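Local coordinates for glyoxalase family protein (Bacillus cereus, PDB 1ZSW) that is of unknown function but, as a zinc-bound member of the glyoxalase and vicinal oxygen chelate superfamily, probably acts as a metal-dependent enzyme, at residues A[113-118]-A[130-135]; A[140-145]-A[150-155]; A[162-167]-A[222-227]. All blocks are in the same frame, centred on the assembly; numbering follows the deposited sequence.

Contact 1: A[113-118]-A[130-135]; sequences DSLHYW and SEMTTY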
# COMPACT_ATOMS: atom_id res chain seq x y z
N ASP A 113 18.78 -8.90 -12.01
CA ASP A 113 18.38 -9.27 -13.37
C ASP A 113 16.98 -8.75 -13.73
O ASP A 113 16.79 -8.16 -14.78
CB ASP A 113 18.45 -10.80 -13.56
CG ASP A 113 18.04 -11.25 -14.96
OD1 ASP A 113 17.42 -12.34 -15.07
OD2 ASP A 113 18.32 -10.53 -15.94
N SER A 114 16.00 -8.97 -12.83
CA SER A 114 14.66 -8.37 -12.95
C SER A 114 14.73 -6.86 -13.13
O SER A 114 13.98 -6.29 -13.93
CB SER A 114 13.73 -8.73 -11.76
OG SER A 114 13.81 -10.11 -11.39
N LEU A 115 15.63 -6.18 -12.41
CA LEU A 115 15.79 -4.75 -12.71
C LEU A 115 16.16 -4.45 -14.16
O LEU A 115 15.67 -3.48 -14.75
CB LEU A 115 16.82 -4.09 -11.77
CG LEU A 115 16.49 -4.07 -10.28
CD1 LEU A 115 17.61 -3.38 -9.50
CD2 LEU A 115 15.13 -3.34 -10.02
N HIS A 116 16.98 -5.30 -14.76
CA HIS A 116 17.35 -5.12 -16.16
C HIS A 116 16.18 -5.39 -17.08
O HIS A 116 15.95 -4.64 -18.04
CB HIS A 116 18.58 -5.98 -16.51
CG HIS A 116 19.83 -5.51 -15.84
ND1 HIS A 116 20.55 -4.42 -16.29
CD2 HIS A 116 20.47 -5.95 -14.73
CE1 HIS A 116 21.58 -4.21 -15.49
NE2 HIS A 116 21.56 -5.13 -14.54
N TYR A 117 15.41 -6.44 -16.76
CA TYR A 117 14.17 -6.71 -17.46
C TYR A 117 13.23 -5.50 -17.43
O TYR A 117 12.69 -5.05 -18.45
CB TYR A 117 13.47 -7.95 -16.85
CG TYR A 117 12.07 -8.10 -17.39
CD1 TYR A 117 10.99 -7.45 -16.78
CD2 TYR A 117 11.82 -8.85 -18.54
CE1 TYR A 117 9.71 -7.55 -17.29
CE2 TYR A 117 10.55 -8.96 -19.06
CZ TYR A 117 9.49 -8.32 -18.43
OH TYR A 117 8.24 -8.40 -18.97
N TRP A 118 13.04 -4.94 -16.24
CA TRP A 118 12.20 -3.76 -16.06
C TRP A 118 12.66 -2.49 -16.74
O TRP A 118 11.86 -1.76 -17.32
CB TRP A 118 11.92 -3.56 -14.56
CG TRP A 118 10.85 -4.58 -14.10
CD1 TRP A 118 11.03 -5.65 -13.30
CD2 TRP A 118 9.48 -4.53 -14.46
NE1 TRP A 118 9.81 -6.34 -13.17
CE2 TRP A 118 8.86 -5.65 -13.86
CE3 TRP A 118 8.72 -3.68 -15.27
CZ2 TRP A 118 7.48 -5.92 -14.03
CZ3 TRP A 118 7.34 -3.93 -15.42
CH2 TRP A 118 6.76 -5.07 -14.82
N SER A 130 14.44 5.90 -13.79
CA SER A 130 15.80 6.29 -13.42
C SER A 130 16.79 5.35 -14.06
O SER A 130 16.42 4.46 -14.84
CB SER A 130 15.92 6.27 -11.89
OG SER A 130 16.05 4.94 -11.35
N GLU A 131 18.08 5.56 -13.79
CA GLU A 131 19.03 4.51 -14.07
C GLU A 131 19.13 3.63 -12.84
O GLU A 131 18.54 3.95 -11.79
CB GLU A 131 20.41 5.13 -14.40
CG GLU A 131 20.36 6.00 -15.64
CD GLU A 131 20.15 5.20 -16.91
OE1 GLU A 131 20.82 4.16 -17.07
OE2 GLU A 131 19.31 5.61 -17.76
N MET A 132 19.86 2.54 -12.95
CA MET A 132 20.07 1.64 -11.82
C MET A 132 20.62 2.39 -10.62
O MET A 132 21.57 3.15 -10.73
CB MET A 132 21.01 0.51 -12.21
CG MET A 132 20.46 -0.40 -13.31
SD MET A 132 19.19 -1.50 -12.65
CE MET A 132 20.25 -2.77 -11.94
N THR A 133 20.03 2.17 -9.46
CA THR A 133 20.40 2.96 -8.28
C THR A 133 20.30 2.13 -6.99
O THR A 133 20.30 0.90 -7.03
CB THR A 133 19.62 4.33 -8.26
OG1 THR A 133 20.13 5.22 -7.24
CG2 THR A 133 18.06 4.10 -8.07
N THR A 134 20.21 2.84 -5.87
CA THR A 134 20.12 2.24 -4.56
C THR A 134 18.92 2.96 -3.93
O THR A 134 18.71 4.14 -4.21
CB THR A 134 21.45 2.47 -3.82
OG1 THR A 134 22.50 1.80 -4.56
CG2 THR A 134 21.41 1.93 -2.42
N TYR A 135 18.09 2.23 -3.19
CA TYR A 135 17.04 2.87 -2.41
C TYR A 135 16.89 2.11 -1.12
O TYR A 135 16.72 0.91 -1.14
CB TYR A 135 15.72 2.94 -3.19
CG TYR A 135 14.68 3.68 -2.39
CD1 TYR A 135 13.90 3.00 -1.45
CD2 TYR A 135 14.47 5.04 -2.58
CE1 TYR A 135 12.96 3.69 -0.68
CE2 TYR A 135 13.54 5.75 -1.81
CZ TYR A 135 12.77 5.04 -0.88
OH TYR A 135 11.84 5.71 -0.09

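Contact 2: A[140-145]-A[150-155]; sequences ALQFED and RLVLLV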
# COMPACT_ATOMS: atom_id res chain seq x y z
N ALA A 140 17.96 -0.85 -6.85
CA ALA A 140 16.66 -0.25 -7.16
C ALA A 140 16.58 0.40 -8.53
O ALA A 140 17.62 0.76 -9.14
CB ALA A 140 16.34 0.80 -6.07
N LEU A 141 15.34 0.59 -9.01
CA LEU A 141 15.07 1.36 -10.20
C LEU A 141 13.85 2.19 -9.95
O LEU A 141 12.76 1.64 -9.72
CB LEU A 141 14.83 0.42 -11.41
CG LEU A 141 14.57 0.99 -12.80
CD1 LEU A 141 15.81 1.70 -13.42
CD2 LEU A 141 14.11 -0.14 -13.75
N GLN A 142 14.03 3.50 -9.93
CA GLN A 142 12.91 4.41 -9.70
C GLN A 142 12.09 4.62 -10.95
O GLN A 142 12.61 4.64 -12.06
CB GLN A 142 13.39 5.78 -9.18
CG GLN A 142 13.99 5.73 -7.81
CD GLN A 142 14.59 7.08 -7.41
OE1 GLN A 142 14.30 8.11 -8.01
NE2 GLN A 142 15.44 7.06 -6.40
N PHE A 143 10.78 4.77 -10.81
CA PHE A 143 9.95 5.11 -11.96
C PHE A 143 8.69 5.88 -11.53
O PHE A 143 8.44 6.03 -10.33
CB PHE A 143 9.61 3.85 -12.79
CG PHE A 143 8.68 2.87 -12.09
CD1 PHE A 143 7.36 2.81 -12.47
CD2 PHE A 143 9.16 1.99 -11.13
CE1 PHE A 143 6.49 1.87 -11.88
CE2 PHE A 143 8.29 1.06 -10.50
CZ PHE A 143 6.96 1.01 -10.90
N GLU A 144 7.95 6.42 -12.48
CA GLU A 144 6.71 7.15 -12.21
C GLU A 144 5.64 6.75 -13.19
O GLU A 144 5.93 6.45 -14.36
CB GLU A 144 6.92 8.66 -12.33
CG GLU A 144 7.93 9.22 -11.40
CD GLU A 144 7.98 10.76 -11.41
OE1 GLU A 144 7.11 11.43 -11.99
OE2 GLU A 144 8.93 11.25 -10.79
N ASP A 145 4.38 6.79 -12.76
CA ASP A 145 3.31 6.69 -13.71
C ASP A 145 3.04 8.05 -14.36
O ASP A 145 3.68 9.06 -14.01
CB ASP A 145 2.05 5.98 -13.16
CG ASP A 145 1.22 6.84 -12.26
OD1 ASP A 145 1.44 8.07 -12.14
OD2 ASP A 145 0.28 6.25 -11.65
N ARG A 150 5.11 8.31 -7.71
CA ARG A 150 6.48 7.83 -7.65
C ARG A 150 6.53 6.45 -7.07
O ARG A 150 5.97 6.21 -5.98
CB ARG A 150 7.37 8.81 -6.85
CG ARG A 150 7.49 10.19 -7.54
CD ARG A 150 8.01 11.23 -6.55
NE ARG A 150 6.91 11.78 -5.74
CZ ARG A 150 7.08 12.69 -4.78
NH1 ARG A 150 8.30 13.15 -4.50
NH2 ARG A 150 6.03 13.15 -4.12
N LEU A 151 7.18 5.54 -7.83
CA LEU A 151 7.42 4.16 -7.42
C LEU A 151 8.88 3.75 -7.54
O LEU A 151 9.68 4.45 -8.18
CB LEU A 151 6.53 3.18 -8.24
CG LEU A 151 5.03 3.50 -8.23
CD1 LEU A 151 4.62 4.21 -9.51
CD2 LEU A 151 4.20 2.19 -8.09
N VAL A 152 9.26 2.69 -6.87
CA VAL A 152 10.64 2.21 -6.98
C VAL A 152 10.67 0.69 -6.91
O VAL A 152 10.09 0.09 -5.99
CB VAL A 152 11.57 2.89 -5.93
CG1 VAL A 152 11.16 2.56 -4.48
CG2 VAL A 152 13.05 2.43 -6.13
N LEU A 153 11.31 0.07 -7.90
CA LEU A 153 11.53 -1.35 -7.85
C LEU A 153 12.74 -1.68 -6.99
O LEU A 153 13.79 -0.99 -7.08
CB LEU A 153 11.70 -1.92 -9.25
CG LEU A 153 10.62 -1.68 -10.27
CD1 LEU A 153 11.03 -2.29 -11.59
CD2 LEU A 153 9.28 -2.33 -9.81
N LEU A 154 12.61 -2.68 -6.15
CA LEU A 154 13.63 -2.99 -5.13
C LEU A 154 13.97 -4.47 -5.15
O LEU A 154 13.08 -5.33 -5.17
CB LEU A 154 13.10 -2.65 -3.74
CG LEU A 154 12.60 -1.23 -3.45
CD1 LEU A 154 11.80 -1.24 -2.10
CD2 LEU A 154 13.79 -0.24 -3.45
N VAL A 155 15.24 -4.80 -5.15
CA VAL A 155 15.61 -6.20 -5.21
C VAL A 155 15.43 -6.92 -3.91
O VAL A 155 15.96 -6.52 -2.88
CB VAL A 155 17.05 -6.42 -5.78
CG1 VAL A 155 17.43 -7.88 -5.64
CG2 VAL A 155 17.07 -5.96 -7.21

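Contact 3: A[162-167]-A[222-227]; sequences EHWETW and EAFGEI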
# COMPACT_ATOMS: atom_id res chain seq x y z
N GLU A 162 4.95 -15.31 2.70
CA GLU A 162 4.61 -16.68 2.29
C GLU A 162 3.37 -16.77 1.39
O GLU A 162 3.36 -17.53 0.42
CB GLU A 162 4.51 -17.64 3.48
CG GLU A 162 3.97 -19.04 3.09
CD GLU A 162 4.60 -20.19 3.86
OE1 GLU A 162 3.88 -21.17 4.14
OE2 GLU A 162 5.81 -20.13 4.17
N HIS A 163 2.34 -15.99 1.69
CA HIS A 163 1.09 -16.13 0.94
C HIS A 163 1.06 -15.50 -0.46
O HIS A 163 0.14 -15.75 -1.22
CB HIS A 163 -0.14 -15.70 1.75
CG HIS A 163 -0.18 -14.25 2.11
ND1 HIS A 163 -0.29 -13.81 3.41
CD2 HIS A 163 -0.16 -13.13 1.34
CE1 HIS A 163 -0.31 -12.49 3.43
NE2 HIS A 163 -0.24 -12.05 2.18
N TRP A 164 2.07 -14.70 -0.81
CA TRP A 164 2.14 -14.12 -2.15
C TRP A 164 2.23 -15.17 -3.27
O TRP A 164 2.90 -16.19 -3.11
CB TRP A 164 3.33 -13.17 -2.24
CG TRP A 164 3.21 -11.93 -1.39
CD1 TRP A 164 2.13 -11.50 -0.65
CD2 TRP A 164 4.22 -10.91 -1.24
NE1 TRP A 164 2.42 -10.31 -0.04
CE2 TRP A 164 3.69 -9.92 -0.39
CE3 TRP A 164 5.53 -10.76 -1.73
CZ2 TRP A 164 4.42 -8.78 -0.02
CZ3 TRP A 164 6.27 -9.63 -1.35
CH2 TRP A 164 5.70 -8.65 -0.51
N GLU A 165 1.55 -14.92 -4.39
CA GLU A 165 1.61 -15.81 -5.56
C GLU A 165 1.68 -15.06 -6.86
O GLU A 165 0.86 -14.18 -7.13
CB GLU A 165 0.37 -16.70 -5.61
CG GLU A 165 0.34 -17.76 -4.56
CD GLU A 165 -1.00 -18.47 -4.53
OE1 GLU A 165 -2.01 -17.86 -4.09
OE2 GLU A 165 -1.03 -19.64 -4.97
N THR A 166 2.62 -15.44 -7.72
CA THR A 166 2.71 -14.81 -9.03
C THR A 166 1.49 -15.19 -9.89
O THR A 166 0.82 -16.21 -9.67
CB THR A 166 4.04 -15.16 -9.76
OG1 THR A 166 4.16 -16.58 -9.87
CG2 THR A 166 5.27 -14.61 -8.99
N TRP A 167 1.23 -14.33 -10.86
CA TRP A 167 0.03 -14.35 -11.66
C TRP A 167 0.32 -14.97 -13.02
O TRP A 167 1.08 -14.41 -13.80
CB TRP A 167 -0.43 -12.90 -11.78
CG TRP A 167 -1.56 -12.60 -12.65
CD1 TRP A 167 -1.68 -11.53 -13.49
CD2 TRP A 167 -2.77 -13.36 -12.78
NE1 TRP A 167 -2.89 -11.57 -14.13
CE2 TRP A 167 -3.58 -12.68 -13.71
CE3 TRP A 167 -3.25 -14.53 -12.19
CZ2 TRP A 167 -4.84 -13.13 -14.07
CZ3 TRP A 167 -4.51 -14.98 -12.54
CH2 TRP A 167 -5.29 -14.28 -13.48
N GLU A 222 13.14 -7.44 7.61
CA GLU A 222 12.20 -7.69 6.50
C GLU A 222 11.78 -6.40 5.79
O GLU A 222 11.60 -5.34 6.43
CB GLU A 222 10.96 -8.43 6.99
CG GLU A 222 11.22 -9.79 7.62
CD GLU A 222 9.94 -10.53 7.92
OE1 GLU A 222 8.84 -9.93 7.79
OE2 GLU A 222 10.01 -11.72 8.33
N ALA A 223 11.66 -6.52 4.48
CA ALA A 223 11.30 -5.40 3.60
C ALA A 223 9.79 -5.15 3.61
O ALA A 223 9.36 -4.07 3.22
CB ALA A 223 11.73 -5.68 2.18
N PHE A 224 9.03 -6.17 4.01
CA PHE A 224 7.59 -6.20 3.72
C PHE A 224 6.79 -5.16 4.51
O PHE A 224 5.62 -4.92 4.20
CB PHE A 224 7.01 -7.58 4.03
CG PHE A 224 7.88 -8.69 3.58
CD1 PHE A 224 8.28 -8.78 2.25
CD2 PHE A 224 8.32 -9.62 4.50
CE1 PHE A 224 9.12 -9.79 1.83
CE2 PHE A 224 9.16 -10.65 4.10
CZ PHE A 224 9.55 -10.73 2.76
N GLY A 225 7.40 -4.56 5.52
CA GLY A 225 6.72 -3.57 6.33
C GLY A 225 7.59 -2.34 6.51
O GLY A 225 7.34 -1.53 7.40
N GLU A 226 8.59 -2.20 5.63
CA GLU A 226 9.58 -1.14 5.80
C GLU A 226 9.02 0.23 5.46
O GLU A 226 8.32 0.38 4.46
CB GLU A 226 10.81 -1.45 4.97
CG GLU A 226 11.97 -0.49 5.26
CD GLU A 226 13.22 -0.91 4.48
OE1 GLU A 226 13.42 -0.41 3.36
OE2 GLU A 226 13.96 -1.75 5.01
N ILE A 227 9.33 1.20 6.32
CA ILE A 227 8.92 2.60 6.11
C ILE A 227 10.17 3.47 6.13
O ILE A 227 10.96 3.36 7.06
CB ILE A 227 7.94 3.05 7.19
CG1 ILE A 227 6.62 2.24 7.01
CG2 ILE A 227 7.62 4.50 7.01
CD1 ILE A 227 5.62 2.61 8.12

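Contact 1: A[113-118]-A[130-135]
Leu115, on helix 113-118, faces Met132, of segment 130-135, with their CA atoms 7.7 Å apart, so the segments touch through side chains. The methionine does the reaching. Its thioether is folded at every torsion (chi1 -63°, chi2 -75°, chi3 -81°), which brings the sulfur and the terminal methyl back against the helix. Met132 SD rests 3.6 Å from Leu115 CB, and Met132 CE lies 3.6 Å from Leu115 CD1, so the leucine is touched both at its base and at one branch tip. Beside it, His116 meets the methionine at roughly a right angle. Met132 CE lies 4.2 Å from the centroid of the His116 ring in an off-centre CH-pi contact, with NE2 its nearest ring atom, while Met132 SD sits above the imidazole face, 4.8 Å from its centroid, a more distant sulfur-aromatic approach. Met132 was modelled in two conformers, and this account holds for one of them, so the grip is probably not rigid. Met132, itself partly exposed, lies between the buried Leu115 and the exposed His116. Leu115 carries on inward to Leu153 and Val155, Val109, Pro139 and Leu141, packing helix 112-124 against strands 150-155, 101-109 and 138-144, the last of which pairs with strand 133-135 next to Met132.

Contact 2: A[140-145]-A[150-155]
Leu141 pairs with Leu153, and Phe143 with Leu151, as the antiparallel hydrogen-bonded pairs of two strands whose directions differ by 162°. Each pair makes two backbone bonds, four in all. The one from Phe143 N to Leu151 O measures 2.9 Å and is nearly straight at the hydrogen, 176°, although the donor stands above the carbonyl plane. Ala140, Gln142 and Glu144 form the intervening non-hydrogen-bonded pairs with Leu154, Val152 and Arg150. Around Ala140, Gln142 and Val152, CA-H...O contacts supplement the ladder, the closest from Ala140 CA to Leu153 O at 3.0 Å.

The aromatic contact belongs to Phe143. A chi1 of 68° sets CG between the backbone N and the carbonyl carbon, and the ring leans across to the partner strand, where Leu151 CB sits over one face, 3.7 Å from the centroid, a CH-pi contact. Leu153 CD2 comes obliquely to Phe143 CE2 at 3.6 Å. Among the apolar contacts of the other sheet face, Ala140 CB touches Val152 CG2 at 3.7 Å, with Leu154 CD2 beside it.

Glu144 and Arg150 run side by side, but Glu144 OE2 stays 5.5 Å from Arg150 NE, so they meet through the aliphatic Arg150 CG; Glu144 OE1 has a long, weak ion pair with Arg97. Past the strand end, Asp145 OD1 takes the amides of Glu147 and Leu149, pinning the turn, while OD2 bonds Tyr48 OH.

Helix 112-124 covers the face bearing Leu141, Phe143 and Leu153, through Leu115, Trp118 and Phe122. This is the closing beta hairpin of a beta-alpha-beta-beta-beta module, the repeating unit of the vicinal oxygen chelate fold.

Contact 3: A[162-167]-A[222-227]
Trp164 and Phe224 carry this contact on their own, bringing two loops together ring against ring. The approach is narrow: Trp164 CH2, the outer corner of the indole's six-membered ring, comes 3.8 Å from Phe224 CD1. The planes stand at 81° with the centroids 5.5 Å apart, yet each ring is met obliquely, and the pair is neither a stack nor a regular edge-to-face arrangement. A chi2 of -6° at Trp164 brings CD1 round beside CA and throws the benzo half outward, which is how CH2 becomes the atom that reaches the second loop.

The apolar partner in common is Leu108 of strand 101-109, which touches both Trp164 and Phe224, so the two rings and that leucine form one small cluster; Ser79 and Thr82 also touch the Trp164 side chain.

Polar bonds hold each loop separately. Trp164 NE1 is bonded to Pro80 O, which also receives His163 NE2, fixing the indole from the end away from the phenylalanine. Phe224 stands at the second position of a type I beta turn from Ala223 to Glu226, closed by Glu226 N to Ala223 O at 3.1 Å. Beyond the turn, Glu226 OE1 makes a salt bridge with Arg138 and a hydrogen bond with Ser183 OG, while Glu226 O bonds His31 NE2.

The side chain of Trp164 is about 10 Å from that of His33, which binds the zinc ion together with His246 and Glu294, so the pair lies near the metal centre without belonging to its coordination sphere. With just 76 Å² buried and only carbon atoms meeting, the association is dispersive and weakly directional; the directional hold on the indole is probably the bond to Pro80 O.

Contacts 1 and 2 are neighbours, their centres 8 Å apart, and both reach the same mixed sheet: strand 133-135 runs beside strand 138-144, joined where Thr133 N lies 2.8 Å from Ala140 O, a probable hydrogen bond. Helix 112-124 packs on the 138-144/150-155 hairpin, Trp118 against Leu153. Contact 3 stands apart, 19 Å from contact 1 and 16 Å from contact 2 between centres, and joins loops near the zinc site. Along the chain all three come in series. The first two lie within a single beta-alpha-beta-beta-beta module, whereas the third links the loop following strand 150-155 to a turn in the second glyoxalase-family region.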